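Arginine kinase (Anthopleura japonica, PDB 4RF9) catalyses the transfer of a phosphate group from ATP to L-arginine, giving N(omega)-phospho-L-arginine and ADP. Local coordinates at residues A[663-668]-A[685-690]; A[374-379]-A[415-420]; A[519-524]-A[570-575]; A[291-296]-A[329-334]. All coordinates share one frame; numbering follows the deposited sequence.

The contacts follow one another along the chain in the order 4, 2, 3, 1; none nests in or crosses another. Contact 4 closes the loop 297-328, with helix 303-309 and strand 312-316, and pairs two neighbouring sheet strands of the first repeat. The rest lie in the second repeat. Contact 2 closes 380-414, setting the chain after helix 344-369 against the end of helix 409-418; its nearest atoms are about 8 Å from those of contact 4. Contacts 3 and 1 lie on one eight-stranded sheet. Contact 3 closes 525-569 and sets the loop leading into outermost strand 524-528 against the end of strand 568-572. Contact 1 closes the largely unmodelled connection 669-684, pairing the other outermost strand, 664-667, with strand 683-688.

Contact 1. Residues A[663-668]-A[685-690]; sequences HIQARG and DISNRR
The guanidinium of Arg690 lies flat over one face of the His663 imidazole. The planes differ by only 6°, the centres are 3.4 Å apart, and CZ sits above the middle of the ring. Arg690 is extended from CG to NE, with chi3 at -180°, and this carries its flat end along the histidine; CD adds a CH-pi contact over the ring. Arg689 comes in differently, edge-on. Its chain bends at chi3 (-46°), and Arg689 NH2 donates to Ile664 O at 3.1 Å. The oxygen lies in the guanidinium plane, but the donor stands above the carbonyl plane. NE of Arg689 is buried here with no partner in the model.

These groups sit at one end of an antiparallel strand pair at the edge of the phosphagen kinase catalytic sheet. Gln665 and Ser687 form a hydrogen-bonded pair, with Gln665 N to Ser687 O at 2.8 Å and Ser687 N to Gln665 O at 2.9 Å. Their side chains share a face, where Gln665 NE2 makes a weak bond to Ser687 OG (3.1 Å). Ile686 lies on the opposite face with Ala666. Ile686 CG2 reaches Ile664 CB at 4.1 Å, and Met703 of helix 696-711 touches both isoleucines. His663 O takes a bond from Arg689 N (3.0 Å) and one from a water, which in turn accepts from Arg690 N.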
loop_
_atom_site.group_PDB
_atom_site.type_symbol
_atom_site.label_atom_id
_atom_site.label_comp_id
_atom_site.label_asym_id
_atom_site.label_seq_id
_atom_site.Cartn_x
_atom_site.Cartn_y
_atom_site.Cartn_z
ATOM N N HIS A 663 -13.922 38.945 11.091
ATOM C CA HIS A 663 -12.997 38.555 10.034
ATOM C C HIS A 663 -13.514 37.389 9.195
ATOM O O HIS A 663 -13.022 36.264 9.294
ATOM C CB HIS A 663 -11.630 38.246 10.645
ATOM C CG HIS A 663 -11.264 39.163 11.771
ATOM N ND1 HIS A 663 -10.940 40.488 11.574
ATOM C CD2 HIS A 663 -11.198 38.953 13.106
ATOM C CE1 HIS A 663 -10.679 41.053 12.739
ATOM N NE2 HIS A 663 -10.827 40.143 13.685
ATOM N N ILE A 664 -14.508 37.683 8.363
ATOM C CA ILE A 664 -15.147 36.682 7.516
ATOM C C ILE A 664 -15.044 37.048 6.035
ATOM O O ILE A 664 -14.889 38.217 5.681
ATOM C CB ILE A 664 -16.634 36.501 7.892
ATOM C CG1 ILE A 664 -17.363 37.849 7.828
ATOM C CG2 ILE A 664 -16.764 35.856 9.269
ATOM C CD1 ILE A 664 -18.668 37.900 8.601
ATOM N N GLN A 665 -15.129 36.036 5.178
ATOM C CA GLN A 665 -15.081 36.232 3.735
ATOM C C GLN A 665 -16.296 35.586 3.073
ATOM O O GLN A 665 -16.882 34.654 3.620
ATOM C CB GLN A 665 -13.792 35.646 3.159
ATOM C CG GLN A 665 -13.513 34.226 3.615
ATOM C CD GLN A 665 -12.229 33.667 3.039
ATOM O OE1 GLN A 665 -11.645 34.242 2.121
ATOM N NE2 GLN A 665 -11.782 32.539 3.577
ATOM N N ALA A 666 -16.669 36.079 1.898
ATOM C CA ALA A 666 -17.874 35.596 1.230
ATOM C C ALA A 666 -17.629 35.125 -0.204
ATOM O O ALA A 666 -17.087 35.861 -1.029
ATOM C CB ALA A 666 -18.963 36.667 1.266
ATOM N N ARG A 667 -18.025 33.885 -0.479
ATOM C CA ARG A 667 -18.039 33.333 -1.830
ATOM C C ARG A 667 -19.247 32.416 -1.956
ATOM O O ARG A 667 -20.197 32.542 -1.189
ATOM C CB ARG A 667 -16.756 32.558 -2.130
ATOM C CG ARG A 667 -15.553 33.440 -2.405
ATOM C CD ARG A 667 -14.294 32.622 -2.599
ATOM N NE ARG A 667 -13.102 33.466 -2.605
ATOM C CZ ARG A 667 -11.861 32.997 -2.633
ATOM N NH1 ARG A 667 -11.648 31.689 -2.659
ATOM N NH2 ARG A 667 -10.832 33.834 -2.633
ATOM N N GLY A 668 -19.210 31.495 -2.914
ATOM C CA GLY A 668 -20.291 30.540 -3.087
ATOM C C GLY A 668 -20.706 30.352 -4.534
ATOM O O GLY A 668 -20.021 30.803 -5.452
ATOM N N ASP A 685 -21.441 31.139 0.242
ATOM C CA ASP A 685 -20.649 30.505 1.287
ATOM C C ASP A 685 -19.871 31.568 2.050
ATOM O O ASP A 685 -19.074 32.304 1.468
ATOM C CB ASP A 685 -19.678 29.490 0.676
ATOM C CG ASP A 685 -18.762 28.859 1.709
ATOM O OD1 ASP A 685 -17.745 29.489 2.074
ATOM O OD2 ASP A 685 -19.050 27.726 2.150
ATOM N N ILE A 686 -20.106 31.651 3.353
ATOM C CA ILE A 686 -19.367 32.588 4.190
ATOM C C ILE A 686 -18.463 31.836 5.155
ATOM O O ILE A 686 -18.916 30.958 5.889
ATOM C CB ILE A 686 -20.308 33.518 4.970
ATOM C CG1 ILE A 686 -21.250 34.239 4.002
ATOM C CG2 ILE A 686 -19.509 34.516 5.792
ATOM C CD1 ILE A 686 -22.130 35.269 4.660
ATOM N N SER A 687 -17.179 32.175 5.146
ATOM C CA SER A 687 -16.217 31.465 5.977
ATOM C C SER A 687 -15.313 32.404 6.769
ATOM O O SER A 687 -15.179 33.583 6.442
ATOM C CB SER A 687 -15.371 30.516 5.126
ATOM O OG SER A 687 -14.540 31.236 4.233
ATOM N N ASN A 688 -14.703 31.863 7.819
ATOM C CA ASN A 688 -13.736 32.597 8.624
ATOM C C ASN A 688 -12.439 32.783 7.850
ATOM O O ASN A 688 -12.070 31.932 7.041
ATOM C CB ASN A 688 -13.456 31.844 9.922
ATOM C CG ASN A 688 -12.883 30.458 9.679
ATOM O OD1 ASN A 688 -13.600 29.538 9.285
ATOM N ND2 ASN A 688 -11.584 30.302 9.914
ATOM N N ARG A 689 -11.743 33.887 8.099
ATOM C CA ARG A 689 -10.487 34.156 7.409
ATOM C C ARG A 689 -9.279 33.824 8.284
ATOM O O ARG A 689 -8.204 33.506 7.778
ATOM C CB ARG A 689 -10.423 35.616 6.954
ATOM C CG ARG A 689 -9.455 35.873 5.809
ATOM C CD ARG A 689 -9.412 37.349 5.449
ATOM N NE ARG A 689 -10.749 37.929 5.354
ATOM C CZ ARG A 689 -10.988 39.210 5.097
ATOM N NH1 ARG A 689 -9.976 40.047 4.904
ATOM N NH2 ARG A 689 -12.234 39.658 5.030
ATOM N N ARG A 690 -9.466 33.895 9.599
ATOM C CA ARG A 690 -8.375 33.674 10.543
ATOM C C ARG A 690 -8.455 32.309 11.226
ATOM O O ARG A 690 -9.538 31.825 11.553
ATOM C CB ARG A 690 -8.344 34.784 11.598
ATOM C CG ARG A 690 -8.178 36.185 11.027
ATOM C CD ARG A 690 -8.038 37.222 12.134
ATOM N NE ARG A 690 -7.882 38.576 11.612
ATOM C CZ ARG A 690 -7.638 39.642 12.370
ATOM N NH1 ARG A 690 -7.518 39.506 13.684
ATOM N NH2 ARG A 690 -7.509 40.841 11.819
HETATM O O HOH W 1 -11.620 34.249 11.090
#

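Contact 2. Residues A[374-379]-A[415-420]; sequences PEVLKN and SGVENL
Two nitrogens of Asn419 grip Ser415 O. Asn419 N closes the last helical turn onto Ser415 O at 2.8 Å, and the side-chain Asn419 ND2 adds a second bond to Ser415 O at 3.1 Å. Asn419 is the first residue past the helix to leave helical phi/psi, and its side-chain amide turns back to the last turn of helix 409-418. This helix belongs to the helical N-terminal domain of the second phosphagen kinase unit. ND2 also donates to Arg552 O, and Ser415 OG is bonded to Phe553 O, which ties this side of the helix end to helix 552-557.

A different side of the helix end meets the 3-10 turn at 375-377, and here the side chains that meet are all apolar. Leu377 N bonds to Pro374 O within that turn. Val376 makes the closest side-chain contacts from the 3-10 turn, and its two methyls meet the two of Leu420 one against one. Val376 CG2 is 3.6 Å from Leu420 CD1, while Val376 CG1 lies at 3.6 Å from Leu420 CD2. At a chi1 of 85°, Val376 CG1 is flanked by its own N and C, and from there it also reaches Val417 CG1 at 4.0 Å. Leu377 touches more loosely and packs on Leu390 as well, while Leu420 also leans on Val382. Pro374 CB rests 4.2 Å from Val417 CG2.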
loop_
_atom_site.group_PDB
_atom_site.type_symbol
_atom_site.label_atom_id
_atom_site.label_comp_id
_atom_site.label_asym_id
_atom_site.label_seq_id
_atom_site.Cartn_x
_atom_site.Cartn_y
_atom_site.Cartn_z
ATOM N N PRO A 374 18.137 25.413 -5.087
ATOM C CA PRO A 374 17.180 25.094 -6.151
ATOM C C PRO A 374 17.174 26.190 -7.211
ATOM O O PRO A 374 16.425 27.162 -7.088
ATOM C CB PRO A 374 15.836 25.054 -5.415
ATOM C CG PRO A 374 16.191 24.773 -3.989
ATOM C CD PRO A 374 17.489 25.487 -3.767
ATOM N N GLU A 375 18.012 26.027 -8.233
ATOM C CA GLU A 375 18.176 27.016 -9.300
ATOM C C GLU A 375 16.849 27.440 -9.928
ATOM O O GLU A 375 16.727 28.553 -10.441
ATOM C CB GLU A 375 19.102 26.469 -10.391
ATOM C CG GLU A 375 19.631 27.524 -11.353
ATOM C CD GLU A 375 20.753 28.342 -10.749
ATOM O OE1 GLU A 375 21.262 27.943 -9.681
ATOM O OE2 GLU A 375 21.127 29.380 -11.335
ATOM N N VAL A 376 15.862 26.550 -9.880
ATOM C CA VAL A 376 14.553 26.811 -10.469
ATOM C C VAL A 376 13.792 27.896 -9.706
ATOM O O VAL A 376 12.825 28.464 -10.217
ATOM C CB VAL A 376 13.694 25.524 -10.540
ATOM C CG1 VAL A 376 12.955 25.291 -9.227
ATOM C CG2 VAL A 376 12.716 25.601 -11.699
ATOM N N LEU A 377 14.236 28.183 -8.487
ATOM C CA LEU A 377 13.614 29.215 -7.664
ATOM C C LEU A 377 14.138 30.609 -7.989
ATOM O O LEU A 377 13.644 31.599 -7.460
ATOM C CB LEU A 377 13.827 28.925 -6.174
ATOM C CG LEU A 377 12.936 27.866 -5.524
ATOM C CD1 LEU A 377 13.194 27.789 -4.024
ATOM C CD2 LEU A 377 11.466 28.150 -5.807
ATOM N N LYS A 378 15.141 30.687 -8.856
ATOM C CA LYS A 378 15.747 31.974 -9.186
ATOM C C LYS A 378 14.921 32.749 -10.212
ATOM O O LYS A 378 15.079 33.961 -10.361
ATOM C CB LYS A 378 17.189 31.790 -9.667
ATOM C CG LYS A 378 18.119 31.226 -8.602
ATOM C CD LYS A 378 19.562 31.181 -9.075
ATOM C CE LYS A 378 20.474 30.667 -7.972
ATOM N NZ LYS A 378 21.893 30.575 -8.410
ATOM N N ASN A 379 14.043 32.036 -10.914
ATOM C CA ASN A 379 13.092 32.647 -11.839
ATOM C C ASN A 379 12.212 33.676 -11.128
ATOM O O ASN A 379 11.483 33.335 -10.197
ATOM C CB ASN A 379 12.235 31.557 -12.497
ATOM C CG ASN A 379 11.112 32.120 -13.358
ATOM O OD1 ASN A 379 11.189 33.242 -13.857
ATOM N ND2 ASN A 379 10.060 31.328 -13.540
ATOM N N SER A 415 7.853 20.346 -2.428
ATOM C CA SER A 415 6.624 20.537 -3.188
ATOM C C SER A 415 6.626 21.897 -3.873
ATOM O O SER A 415 6.133 22.044 -4.991
ATOM C CB SER A 415 5.401 20.399 -2.280
ATOM O OG SER A 415 4.205 20.337 -3.038
ATOM N N GLY A 416 7.193 22.890 -3.196
ATOM C CA GLY A 416 7.303 24.225 -3.749
ATOM C C GLY A 416 8.334 24.300 -4.854
ATOM O O GLY A 416 8.261 25.162 -5.728
ATOM N N VAL A 417 9.304 23.392 -4.812
ATOM C CA VAL A 417 10.318 23.304 -5.854
ATOM C C VAL A 417 9.749 22.605 -7.084
ATOM O O VAL A 417 9.865 23.104 -8.205
ATOM C CB VAL A 417 11.562 22.528 -5.373
ATOM C CG1 VAL A 417 12.553 22.350 -6.514
ATOM C CG2 VAL A 417 12.214 23.241 -4.194
ATOM N N GLU A 418 9.127 21.452 -6.861
ATOM C CA GLU A 418 8.535 20.666 -7.937
ATOM C C GLU A 418 7.338 21.374 -8.573
ATOM O O GLU A 418 7.170 21.352 -9.791
ATOM C CB GLU A 418 8.136 19.279 -7.426
ATOM C CG GLU A 418 9.323 18.390 -7.080
ATOM C CD GLU A 418 10.202 18.110 -8.284
ATOM O OE1 GLU A 418 9.656 17.988 -9.399
ATOM O OE2 GLU A 418 11.438 18.018 -8.118
ATOM N N ASN A 419 6.514 22.002 -7.742
ATOM C CA ASN A 419 5.375 22.766 -8.234
ATOM C C ASN A 419 5.622 24.265 -8.111
ATOM O O ASN A 419 5.334 24.870 -7.078
ATOM C CB ASN A 419 4.096 22.371 -7.497
ATOM C CG ASN A 419 3.842 20.876 -7.536
ATOM O OD1 ASN A 419 3.430 20.331 -8.558
ATOM N ND2 ASN A 419 4.087 20.205 -6.416
ATOM N N LEU A 420 6.155 24.856 -9.175
ATOM C CA LEU A 420 6.533 26.269 -9.181
ATOM C C LEU A 420 5.356 27.228 -9.010
ATOM O O LEU A 420 5.548 28.402 -8.698
ATOM C CB LEU A 420 7.284 26.604 -10.470
ATOM C CG LEU A 420 8.694 26.036 -10.597
ATOM C CD1 LEU A 420 9.222 26.291 -11.995
ATOM C CD2 LEU A 420 9.622 26.637 -9.545
#

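Contact 3. Residues A[519-524]-A[570-575]; sequences TGDLAG and FHNNDK
The loop 519-524 runs into the edge strand of the sheet and meets the end of strand 568-572. Gly524 and Asn572 form an antiparallel non-hydrogen-bonded pair with CA atoms 4.0 Å apart. Beyond it the second segment folds into a type I turn from Asn572 to Lys575. A weak bond of 3.4 Å links Asn573 N to Ala523 O.

Asn572 is the main side-chain link. Asn572 ND2 donates to Asp521 O at 2.8 Å in an almost straight bond (176°), and the oxygen lies in the amide plane. A chi1 of 65° swings the Asn572 amide over its own backbone and toward the loop. OD1 bonds to Phe577 N, so both ends of the amide are held. Phe570 points its ring end at the loop, with Leu522 O at the ring edge, 3.6 Å from Phe570 CZ. Phe570 CE2 lies 3.4 Å from Gly524 C.

Asp521 OD1 and Asp574 OD2 come within 4.0 Å, their carboxylate planes steeply inclined. The nearness of two carboxylates may raise their proton affinity; the salt bridge of Asp521 OD2 with Arg604 probably counters this for Asp521.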
loop_
_atom_site.group_PDB
_atom_site.type_symbol
_atom_site.label_atom_id
_atom_site.label_comp_id
_atom_site.label_asym_id
_atom_site.label_seq_id
_atom_site.Cartn_x
_atom_site.Cartn_y
_atom_site.Cartn_z
ATOM N N THR A 519 -20.977 7.155 21.390
ATOM C CA THR A 519 -22.385 6.823 21.563
ATOM C C THR A 519 -23.300 8.013 21.285
ATOM O O THR A 519 -22.839 9.099 20.932
ATOM C CB THR A 519 -22.659 6.295 22.984
ATOM O OG1 THR A 519 -23.924 6.785 23.445
ATOM C CG2 THR A 519 -21.569 6.757 23.940
ATOM N N GLY A 520 -24.601 7.787 21.442
ATOM C CA GLY A 520 -25.596 8.830 21.283
ATOM C C GLY A 520 -25.653 9.420 19.887
ATOM O O GLY A 520 -25.913 8.715 18.912
ATOM N N ASP A 521 -25.401 10.722 19.800
ATOM C CA ASP A 521 -25.471 11.453 18.539
ATOM C C ASP A 521 -24.394 10.999 17.554
ATOM O O ASP A 521 -24.568 11.105 16.339
ATOM C CB ASP A 521 -25.313 12.957 18.802
ATOM C CG ASP A 521 -26.065 13.812 17.800
ATOM O OD1 ASP A 521 -26.673 13.245 16.866
ATOM O OD2 ASP A 521 -26.047 15.054 17.943
ATOM N N LEU A 522 -23.293 10.477 18.086
ATOM C CA LEU A 522 -22.069 10.292 17.312
ATOM C C LEU A 522 -21.758 8.845 16.920
ATOM O O LEU A 522 -20.743 8.580 16.275
ATOM C CB LEU A 522 -20.887 10.886 18.081
ATOM C CG LEU A 522 -21.081 12.348 18.471
ATOM C CD1 LEU A 522 -19.997 12.815 19.430
ATOM C CD2 LEU A 522 -21.117 13.224 17.228
ATOM N N ALA A 523 -22.625 7.915 17.305
ATOM C CA ALA A 523 -22.425 6.512 16.959
ATOM C C ALA A 523 -22.481 6.302 15.445
ATOM O O ALA A 523 -23.345 6.856 14.766
ATOM C CB ALA A 523 -23.450 5.634 17.665
ATOM N N GLY A 524 -21.549 5.509 14.922
ATOM C CA GLY A 524 -21.477 5.247 13.493
ATOM C C GLY A 524 -20.573 4.082 13.134
ATOM O O GLY A 524 -20.282 3.228 13.973
ATOM N N PHE A 570 -15.331 7.818 8.474
ATOM C CA PHE A 570 -16.293 7.530 9.529
ATOM C C PHE A 570 -17.420 8.556 9.504
ATOM O O PHE A 570 -17.183 9.750 9.326
ATOM C CB PHE A 570 -15.608 7.525 10.901
ATOM C CG PHE A 570 -16.558 7.342 12.056
ATOM C CD1 PHE A 570 -17.133 8.439 12.680
ATOM C CD2 PHE A 570 -16.874 6.075 12.519
ATOM C CE1 PHE A 570 -18.010 8.277 13.734
ATOM C CE2 PHE A 570 -17.750 5.907 13.577
ATOM C CZ PHE A 570 -18.319 7.010 14.185
ATOM N N HIS A 571 -18.649 8.087 9.680
ATOM C CA HIS A 571 -19.781 8.992 9.802
ATOM C C HIS A 571 -20.855 8.401 10.703
ATOM O O HIS A 571 -21.046 7.185 10.737
ATOM C CB HIS A 571 -20.357 9.347 8.425
ATOM C CG HIS A 571 -21.040 8.208 7.735
ATOM N ND1 HIS A 571 -22.279 7.739 8.119
ATOM C CD2 HIS A 571 -20.664 7.452 6.676
ATOM C CE1 HIS A 571 -22.631 6.738 7.332
ATOM N NE2 HIS A 571 -21.670 6.545 6.447
ATOM N N ASN A 572 -21.548 9.261 11.439
ATOM C CA ASN A 572 -22.663 8.814 12.263
ATOM C C ASN A 572 -23.907 8.578 11.407
ATOM O O ASN A 572 -23.962 9.009 10.257
ATOM C CB ASN A 572 -22.943 9.809 13.395
ATOM C CG ASN A 572 -23.418 11.155 12.886
ATOM O OD1 ASN A 572 -23.210 11.506 11.725
ATOM N ND2 ASN A 572 -24.056 11.924 13.762
ATOM N N ASN A 573 -24.898 7.893 11.969
ATOM C CA ASN A 573 -26.091 7.507 11.214
ATOM C C ASN A 573 -26.958 8.684 10.763
ATOM O O ASN A 573 -27.718 8.572 9.801
ATOM C CB ASN A 573 -26.932 6.506 12.013
ATOM C CG ASN A 573 -26.135 5.288 12.444
ATOM O OD1 ASN A 573 -25.763 4.452 11.619
ATOM N ND2 ASN A 573 -25.876 5.178 13.741
ATOM N N ASP A 574 -26.834 9.810 11.458
ATOM C CA ASP A 574 -27.631 10.993 11.150
ATOM C C ASP A 574 -27.034 11.835 10.023
ATOM O O ASP A 574 -27.629 12.832 9.611
ATOM C CB ASP A 574 -27.805 11.851 12.404
ATOM C CG ASP A 574 -28.539 11.122 13.509
ATOM O OD1 ASP A 574 -28.321 9.901 13.665
ATOM O OD2 ASP A 574 -29.339 11.767 14.217
ATOM N N LYS A 575 -25.868 11.424 9.530
ATOM C CA LYS A 575 -25.134 12.168 8.501
ATOM C C LYS A 575 -24.822 13.601 8.927
ATOM O O LYS A 575 -24.817 14.514 8.101
ATOM C CB LYS A 575 -25.891 12.175 7.166
ATOM C CG LYS A 575 -25.594 10.996 6.254
ATOM C CD LYS A 575 -26.236 9.716 6.752
ATOM C CE LYS A 575 -25.960 8.570 5.797
ATOM N NZ LYS A 575 -26.571 7.300 6.271
#

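Contact 4. Residues A[291-296]-A[329-334]; sequences HVKIPH and AGVYDI
Strands 291-293 and 331-334 run antiparallel at 147°, with Val292 and Tyr332 as a hydrogen-bonded pair (Val292 N to Tyr332 O is 3.0 Å and Tyr332 N to Val292 O is 2.9 Å) and, past the strand, Ile294 N donating to Gly330 O at 2.6 Å.

His291 turns the edge of its ring to Asp333. Asp333 OD1 lies in the ring plane, 3.1 Å from His291 CD2, and the carboxylate stands nearly upright to the ring. His291 NE2 is also near OD1, but the angle is too poor for a hydrogen bond. Asp333 OD2 instead forms a salt bridge with Arg287, which, like His291, is predicted to bind ATP. On the face of Val292 and Tyr332, the tyrosine ring is met at Tyr332 CD1 by Ile294 CG2, 3.5 Å away, the two side chains crossing at about a right angle. Val292 CG1 meets Ile334 CG1 at 3.7 Å. Lys293 CB packs on Val331 CG2 at 3.8 Å on the His291 face.

Both strands lie inside the catalytic sheet. Strand 127-136 flanks one side, where Ser129 touches His291, and strand 312-316 flanks the other. Helix 344-369 packs on the Ile294 and Ile334 side chains through Glu362 and Met351.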
loop_
_atom_site.group_PDB
_atom_site.type_symbol
_atom_site.label_atom_id
_atom_site.label_comp_id
_atom_site.label_asym_id
_atom_site.label_seq_id
_atom_site.Cartn_x
_atom_site.Cartn_y
_atom_site.Cartn_z
ATOM N N HIS A 291 9.204 -3.767 -4.842
ATOM C CA HIS A 291 8.942 -2.653 -5.744
ATOM C C HIS A 291 9.582 -1.387 -5.185
ATOM O O HIS A 291 9.281 -0.975 -4.066
ATOM C CB HIS A 291 7.438 -2.451 -5.937
ATOM C CG HIS A 291 6.777 -3.552 -6.709
ATOM N ND1 HIS A 291 5.431 -3.549 -7.007
ATOM C CD2 HIS A 291 7.280 -4.689 -7.246
ATOM C CE1 HIS A 291 5.132 -4.638 -7.694
ATOM N NE2 HIS A 291 6.236 -5.346 -7.852
ATOM N N VAL A 292 10.472 -0.780 -5.965
ATOM C CA VAL A 292 11.219 0.388 -5.502
ATOM C C VAL A 292 11.398 1.432 -6.608
ATOM O O VAL A 292 11.783 1.108 -7.733
ATOM C CB VAL A 292 12.595 -0.019 -4.901
ATOM C CG1 VAL A 292 13.412 -0.838 -5.896
ATOM C CG2 VAL A 292 13.371 1.208 -4.431
ATOM N N LYS A 293 11.094 2.685 -6.282
ATOM C CA LYS A 293 11.275 3.789 -7.216
ATOM C C LYS A 293 12.745 4.179 -7.256
ATOM O O LYS A 293 13.257 4.790 -6.318
ATOM C CB LYS A 293 10.413 4.984 -6.804
ATOM C CG LYS A 293 10.577 6.214 -7.683
ATOM C CD LYS A 293 9.441 7.202 -7.455
ATOM C CE LYS A 293 9.690 8.524 -8.168
ATOM N NZ LYS A 293 10.838 9.276 -7.582
ATOM N N ILE A 294 13.423 3.830 -8.345
ATOM C CA ILE A 294 14.879 3.947 -8.394
ATOM C C ILE A 294 15.430 4.561 -9.710
ATOM O O ILE A 294 16.412 4.074 -10.273
ATOM C CB ILE A 294 15.508 2.550 -8.057
ATOM C CG1 ILE A 294 16.905 2.683 -7.449
ATOM C CG2 ILE A 294 15.382 1.551 -9.229
ATOM C CD1 ILE A 294 16.900 2.610 -5.931
ATOM N N PRO A 295 14.832 5.679 -10.168
ATOM C CA PRO A 295 15.104 6.197 -11.517
ATOM C C PRO A 295 16.565 6.586 -11.759
ATOM O O PRO A 295 17.109 6.300 -12.826
ATOM C CB PRO A 295 14.211 7.447 -11.604
ATOM C CG PRO A 295 13.280 7.368 -10.421
ATOM C CD PRO A 295 14.049 6.641 -9.376
ATOM N N HIS A 296 17.190 7.228 -10.778
ATOM C CA HIS A 296 18.552 7.727 -10.941
ATOM C C HIS A 296 19.592 6.609 -10.958
ATOM O O HIS A 296 20.625 6.718 -11.618
ATOM C CB HIS A 296 18.887 8.743 -9.847
ATOM C CG HIS A 296 18.131 10.030 -9.968
ATOM N ND1 HIS A 296 17.006 10.308 -9.221
ATOM C CD2 HIS A 296 18.340 11.116 -10.751
ATOM C CE1 HIS A 296 16.555 11.509 -9.539
ATOM N NE2 HIS A 296 17.347 12.020 -10.465
ATOM N N ALA A 329 6.344 5.508 -12.430
ATOM C CA ALA A 329 7.479 5.928 -13.240
ATOM C C ALA A 329 8.762 5.899 -12.411
ATOM O O ALA A 329 8.857 6.555 -11.373
ATOM C CB ALA A 329 7.237 7.316 -13.817
ATOM N N GLY A 330 9.740 5.124 -12.871
ATOM C CA GLY A 330 10.998 4.966 -12.162
ATOM C C GLY A 330 10.939 3.827 -11.164
ATOM O O GLY A 330 11.911 3.545 -10.459
ATOM N N VAL A 331 9.783 3.174 -11.107
ATOM C CA VAL A 331 9.565 2.052 -10.202
ATOM C C VAL A 331 9.953 0.735 -10.870
ATOM O O VAL A 331 9.601 0.481 -12.022
ATOM C CB VAL A 331 8.094 1.991 -9.730
ATOM C CG1 VAL A 331 7.829 0.721 -8.933
ATOM C CG2 VAL A 331 7.757 3.223 -8.905
ATOM N N TYR A 332 10.691 -0.092 -10.137
ATOM C CA TYR A 332 11.155 -1.368 -10.658
ATOM C C TYR A 332 10.808 -2.528 -9.739
ATOM O O TYR A 332 10.839 -2.402 -8.513
ATOM C CB TYR A 332 12.667 -1.333 -10.889
ATOM C CG TYR A 332 13.087 -0.487 -12.065
ATOM C CD1 TYR A 332 13.214 0.890 -11.945
ATOM C CD2 TYR A 332 13.361 -1.065 -13.297
ATOM C CE1 TYR A 332 13.599 1.667 -13.018
ATOM C CE2 TYR A 332 13.747 -0.297 -14.378
ATOM C CZ TYR A 332 13.865 1.071 -14.230
ATOM O OH TYR A 332 14.248 1.845 -15.300
ATOM N N ASP A 333 10.475 -3.663 -10.344
ATOM C CA ASP A 333 10.297 -4.891 -9.591
ATOM C C ASP A 333 11.626 -5.633 -9.522
ATOM O O ASP A 333 12.098 -6.183 -10.518
ATOM C CB ASP A 333 9.221 -5.776 -10.223
ATOM C CG ASP A 333 8.888 -6.979 -9.365
ATOM O OD1 ASP A 333 9.176 -6.934 -8.151
ATOM O OD2 ASP A 333 8.340 -7.966 -9.898
ATOM N N ILE A 334 12.237 -5.621 -8.343
ATOM C CA ILE A 334 13.485 -6.332 -8.133
ATOM C C ILE A 334 13.152 -7.720 -7.618
ATOM O O ILE A 334 12.286 -7.875 -6.762
ATOM C CB ILE A 334 14.384 -5.614 -7.106
ATOM C CG1 ILE A 334 14.384 -4.105 -7.357
ATOM C CG2 ILE A 334 15.801 -6.176 -7.149
ATOM C CD1 ILE A 334 15.029 -3.701 -8.663
#